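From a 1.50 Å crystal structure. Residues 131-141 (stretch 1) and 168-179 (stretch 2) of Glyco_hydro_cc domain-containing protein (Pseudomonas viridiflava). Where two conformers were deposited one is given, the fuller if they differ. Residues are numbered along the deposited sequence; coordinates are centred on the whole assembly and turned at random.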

# COMPACT_ATOMS: atom_id res chain seq x y z
N ASP A 131 14.55 -11.77 -2.72
CA ASP A 131 14.88 -10.50 -3.40
C ASP A 131 13.71 -10.17 -4.29
O ASP A 131 13.42 -10.95 -5.21
N PRO A 132 13.03 -9.03 -4.10
CA PRO A 132 11.88 -8.70 -4.94
C PRO A 132 12.24 -8.55 -6.41
O PRO A 132 11.37 -8.71 -7.29
N VAL A 133 13.50 -8.28 -6.69
CA VAL A 133 14.01 -8.18 -8.07
C VAL A 133 13.96 -9.56 -8.70
O VAL A 133 13.59 -9.69 -9.86
N ALA A 134 14.36 -10.58 -7.97
CA ALA A 134 14.33 -11.94 -8.53
C ALA A 134 12.88 -12.30 -8.78
O ALA A 134 12.57 -12.88 -9.84
N TRP A 135 11.99 -12.01 -7.85
CA TRP A 135 10.56 -12.37 -8.03
C TRP A 135 10.00 -11.61 -9.24
O TRP A 135 9.37 -12.25 -10.12
N LEU A 136 10.21 -10.32 -9.33
CA LEU A 136 9.64 -9.52 -10.43
C LEU A 136 10.25 -9.91 -11.76
O LEU A 136 9.48 -9.97 -12.74
N ASP A 137 11.55 -10.17 -11.85
CA ASP A 137 12.16 -10.65 -13.10
C ASP A 137 11.42 -11.91 -13.57
O ASP A 137 11.08 -12.01 -14.78
N ALA A 138 11.22 -12.84 -12.65
CA ALA A 138 10.61 -14.13 -13.00
C ALA A 138 9.16 -13.93 -13.42
O ALA A 138 8.71 -14.61 -14.37
N PHE A 139 8.43 -13.05 -12.72
CA PHE A 139 7.01 -12.76 -13.05
C PHE A 139 6.94 -12.14 -14.44
O PHE A 139 6.12 -12.61 -15.28
N TYR A 140 7.80 -11.18 -14.74
CA TYR A 140 7.86 -10.59 -16.10
C TYR A 140 8.16 -11.68 -17.15
O TYR A 140 7.49 -11.78 -18.17
N ALA A 141 9.11 -12.57 -16.87
CA ALA A 141 9.50 -13.62 -17.84
C ALA A 141 8.34 -14.62 -18.02
O ALA A 141 8.17 -15.10 -19.14
N SER A 168 16.78 3.58 -1.01
CA SER A 168 17.75 2.71 -1.71
C SER A 168 16.96 1.55 -2.35
O SER A 168 17.28 1.16 -3.51
N MET A 169 15.90 1.09 -1.69
CA MET A 169 15.09 -0.01 -2.24
C MET A 169 14.28 0.54 -3.43
O MET A 169 14.14 -0.15 -4.45
N LEU A 170 13.73 1.75 -3.35
CA LEU A 170 13.04 2.37 -4.51
C LEU A 170 14.04 2.58 -5.65
O LEU A 170 13.67 2.32 -6.83
N ASP A 171 15.26 3.03 -5.36
CA ASP A 171 16.28 3.18 -6.45
C ASP A 171 16.52 1.83 -7.10
O ASP A 171 16.55 1.75 -8.37
N ARG A 172 16.71 0.78 -6.31
CA ARG A 172 16.99 -0.55 -6.87
C ARG A 172 15.81 -0.96 -7.76
O ARG A 172 16.07 -1.45 -8.87
N LEU A 173 14.57 -0.73 -7.31
CA LEU A 173 13.36 -1.19 -8.05
C LEU A 173 13.02 -0.27 -9.22
O LEU A 173 12.19 -0.65 -10.03
N SER A 174 13.68 0.87 -9.36
CA SER A 174 13.43 1.78 -10.50
C SER A 174 13.83 1.09 -11.81
O SER A 174 13.32 1.53 -12.87
N ARG A 175 14.66 0.01 -11.74
CA ARG A 175 15.14 -0.67 -12.96
C ARG A 175 13.96 -1.03 -13.87
O ARG A 175 14.19 -1.17 -15.07
N TYR A 176 12.73 -1.16 -13.33
CA TYR A 176 11.54 -1.57 -14.13
C TYR A 176 10.97 -0.36 -14.87
O TYR A 176 10.07 -0.55 -15.70
N GLY A 177 11.40 0.85 -14.53
CA GLY A 177 10.91 2.08 -15.21
C GLY A 177 9.48 2.41 -14.78
O GLY A 177 8.76 3.13 -15.53
N LYS A 178 9.04 1.90 -13.63
CA LYS A 178 7.68 2.10 -13.11
C LYS A 178 7.69 2.98 -11.86
O LYS A 178 8.57 2.84 -10.98
N PRO A 179 6.72 3.90 -11.76
CA PRO A 179 6.49 4.64 -10.52
C PRO A 179 5.83 3.72 -9.47
O PRO A 179 5.49 2.57 -9.73

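The most distinctive feature of this contact is one side chain, Tyr176, that reaches across to the helix of stretch 1 and ends beside two oxygens, with carbons of Val133 and Leu136 close by. It loses 109 Å² to the other stretch, the largest share of any residue in a contact that buries 487 Å² in all. With chi1 at -62° (m) and CA-to-CB pointing toward stretch 1, its ring spans a gap in which the CA atoms of Leu136 and Tyr176 stand 9.0 Å apart. Tyr176 OH donates a hydrogen bond to Asp137 OD1 at 2.8 Å, and Val133 O lies 3.1 Å from the same Tyr176 OH; both oxygens sit at the ring edge, near its plane. That carbonyl already accepts the helical bond from Asp137 N. Asp137 starts sideways, but its m rotamer (chi1 -76°) brings the carboxylate nearer.

Pro132, Leu136 (m, t) and Tyr140 point toward stretch 2, Val133 sideways. Leu136 and Tyr140 approach the Tyr176 ring from the same side: Leu136 CD1 is 3.7 Å from Tyr176 CE2, and Tyr140, whose chi1 of -96° falls between wells, places CE1 3.8 Å from Tyr176 CD1. Leu136 CB is 3.5 Å from Tyr176 OH. The two tyrosine ring planes differ by 21°, yet their centroids are 5.5 Å apart, so the rings are near parallel but slid, with little overlap.

Toward the start of the stretch 1 helix an apolar cluster forms around Leu173. The helix axes approach to 11.5 Å at 26° between N-to-C directions, and side chains meet across the gap. Leu173 (m, t) begins sideways, but its end comes nearer: Leu173 CD2 lies 4.0 Å from both Val133 CG2 and Leu136 CD1, and 4.4 Å from Pro132 CB. Met169, m at all three chi angles, adds a looser contact, its CE 4.4 Å from Pro132 CG. Val133 (t) also sets CG1 over one face of the guanidinium of Arg175 (toward, chi1 p), 3.9 Å from Arg175 NE.

Waters bridge further polar groups across the contact. Asp131 OD1 caps the helix by accepting from Val133 N at 2.9 Å, with an N-H...acceptor angle of 155°; it also accepts from water 1 (2.7 Å), which in turn accepts from Arg172 NH1 (2.8 Å). Water 2 similarly donates to Asp137 OD1 (2.7 Å) and accepts from Arg175 NE (2.9 Å), so this carboxylate oxygen serves both Tyr176 and the water. At the other end, Tyr140 OH lies 3.7 Å from Lys178 CE and 2.6 Å from water 4, which donates to Tyr176 O at 2.6 Å.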

# COMPACT_ATOMS: atom_id res chain seq x y z
CB ASP A 131 16.14 -10.64 -4.25
CG ASP A 131 16.57 -9.36 -4.95
OD1 ASP A 131 15.83 -8.39 -4.98
OD2 ASP A 131 17.74 -9.36 -5.42
CB PRO A 132 11.37 -7.38 -4.38
CG PRO A 132 12.53 -6.83 -3.59
CD PRO A 132 13.24 -8.04 -3.03
CB VAL A 133 15.41 -7.51 -8.16
CG1 VAL A 133 16.00 -7.64 -9.56
CG2 VAL A 133 15.30 -6.04 -7.83
CB ALA A 134 14.96 -12.94 -7.59
CB TRP A 135 9.78 -12.20 -6.70
CG TRP A 135 8.38 -12.74 -6.76
CD1 TRP A 135 7.98 -13.95 -6.30
CD2 TRP A 135 7.28 -12.18 -7.46
NE1 TRP A 135 6.65 -14.14 -6.60
CE2 TRP A 135 6.18 -13.06 -7.33
CE3 TRP A 135 7.07 -10.96 -8.16
CZ2 TRP A 135 4.95 -12.84 -7.92
CZ3 TRP A 135 5.83 -10.71 -8.71
CH2 TRP A 135 4.79 -11.64 -8.59
CB LEU A 136 9.82 -8.03 -10.18
CG LEU A 136 8.92 -7.37 -9.12
CD1 LEU A 136 9.46 -6.00 -8.77
CD2 LEU A 136 7.49 -7.29 -9.60
CB ASP A 137 13.64 -10.92 -12.94
CG ASP A 137 14.52 -9.69 -12.91
OD1 ASP A 137 13.98 -8.55 -13.18
OD2 ASP A 137 15.74 -9.89 -12.67
CB ALA A 138 10.71 -15.06 -11.83
CB PHE A 139 6.46 -11.80 -11.98
CG PHE A 139 5.19 -11.10 -12.35
CD1 PHE A 139 4.02 -11.81 -12.57
CD2 PHE A 139 5.20 -9.73 -12.54
CE1 PHE A 139 2.87 -11.14 -12.95
CE2 PHE A 139 4.05 -9.06 -12.92
CZ PHE A 139 2.88 -9.77 -13.10
CB TYR A 140 8.94 -9.51 -16.16
CG TYR A 140 8.47 -8.09 -15.96
CD1 TYR A 140 8.29 -7.60 -14.67
CD2 TYR A 140 8.30 -7.22 -17.02
CE1 TYR A 140 7.95 -6.28 -14.43
CE2 TYR A 140 7.95 -5.90 -16.80
CZ TYR A 140 7.79 -5.45 -15.51
OH TYR A 140 7.43 -4.16 -15.26
CB ALA A 141 10.77 -14.27 -17.35
CB SER A 168 18.84 2.28 -0.76
OG SER A 168 18.46 1.19 0.04
CB MET A 169 14.19 -0.62 -1.17
CG MET A 169 14.92 -1.40 -0.12
SD MET A 169 16.08 -2.63 -0.71
CE MET A 169 14.99 -3.85 -1.39
CB LEU A 170 12.34 3.66 -4.12
CG LEU A 170 11.27 3.49 -3.02
CD1 LEU A 170 10.64 4.84 -2.70
CD2 LEU A 170 10.22 2.43 -3.37
CB ASP A 171 17.55 3.85 -5.96
CG ASP A 171 17.42 5.33 -5.72
OD1 ASP A 171 16.31 5.88 -6.04
OD2 ASP A 171 18.41 5.94 -5.22
CB ARG A 172 17.33 -1.55 -5.76
CG ARG A 172 18.70 -1.31 -5.15
CD ARG A 172 18.86 -1.70 -3.66
NE ARG A 172 18.44 -3.07 -3.44
CZ ARG A 172 18.85 -3.85 -2.42
NH1 ARG A 172 18.41 -5.10 -2.33
NH2 ARG A 172 19.69 -3.36 -1.52
CB LEU A 173 12.17 -1.34 -7.11
CG LEU A 173 12.29 -2.50 -6.12
CD1 LEU A 173 11.22 -2.39 -5.07
CD2 LEU A 173 12.17 -3.83 -6.80
CB SER A 174 14.07 3.12 -10.33
OG SER A 174 15.48 3.07 -10.25
CB ARG A 175 15.93 -1.93 -12.62
CG ARG A 175 15.15 -2.96 -11.84
CD ARG A 175 16.03 -3.91 -11.07
NE ARG A 175 16.65 -4.73 -12.07
CZ ARG A 175 17.89 -5.21 -12.01
NH1 ARG A 175 18.67 -4.95 -10.97
NH2 ARG A 175 18.34 -5.93 -13.04
CB TYR A 176 10.50 -2.30 -13.27
CG TYR A 176 11.08 -3.56 -12.69
CD1 TYR A 176 11.29 -4.68 -13.48
CD2 TYR A 176 11.57 -3.59 -11.41
CE1 TYR A 176 11.90 -5.82 -12.99
CE2 TYR A 176 12.16 -4.72 -10.88
CZ TYR A 176 12.34 -5.83 -11.68
OH TYR A 176 12.97 -6.93 -11.19
CB LYS A 178 7.11 0.76 -12.69
CG LYS A 178 6.94 -0.25 -13.81
CD LYS A 178 6.17 0.26 -15.04
CE LYS A 178 6.01 -0.87 -16.03
NZ LYS A 178 4.98 -0.57 -17.04
CB PRO A 179 5.59 5.79 -10.94
CG PRO A 179 4.79 5.16 -12.03
CD PRO A 179 5.78 4.32 -12.82
O HOH W 1 16.95 -5.96 -4.60
O HOH W 2 15.36 -6.44 -14.01
O HOH W 3 5.19 -3.60 -17.42
O HOH W 4 9.07 -2.72 -16.76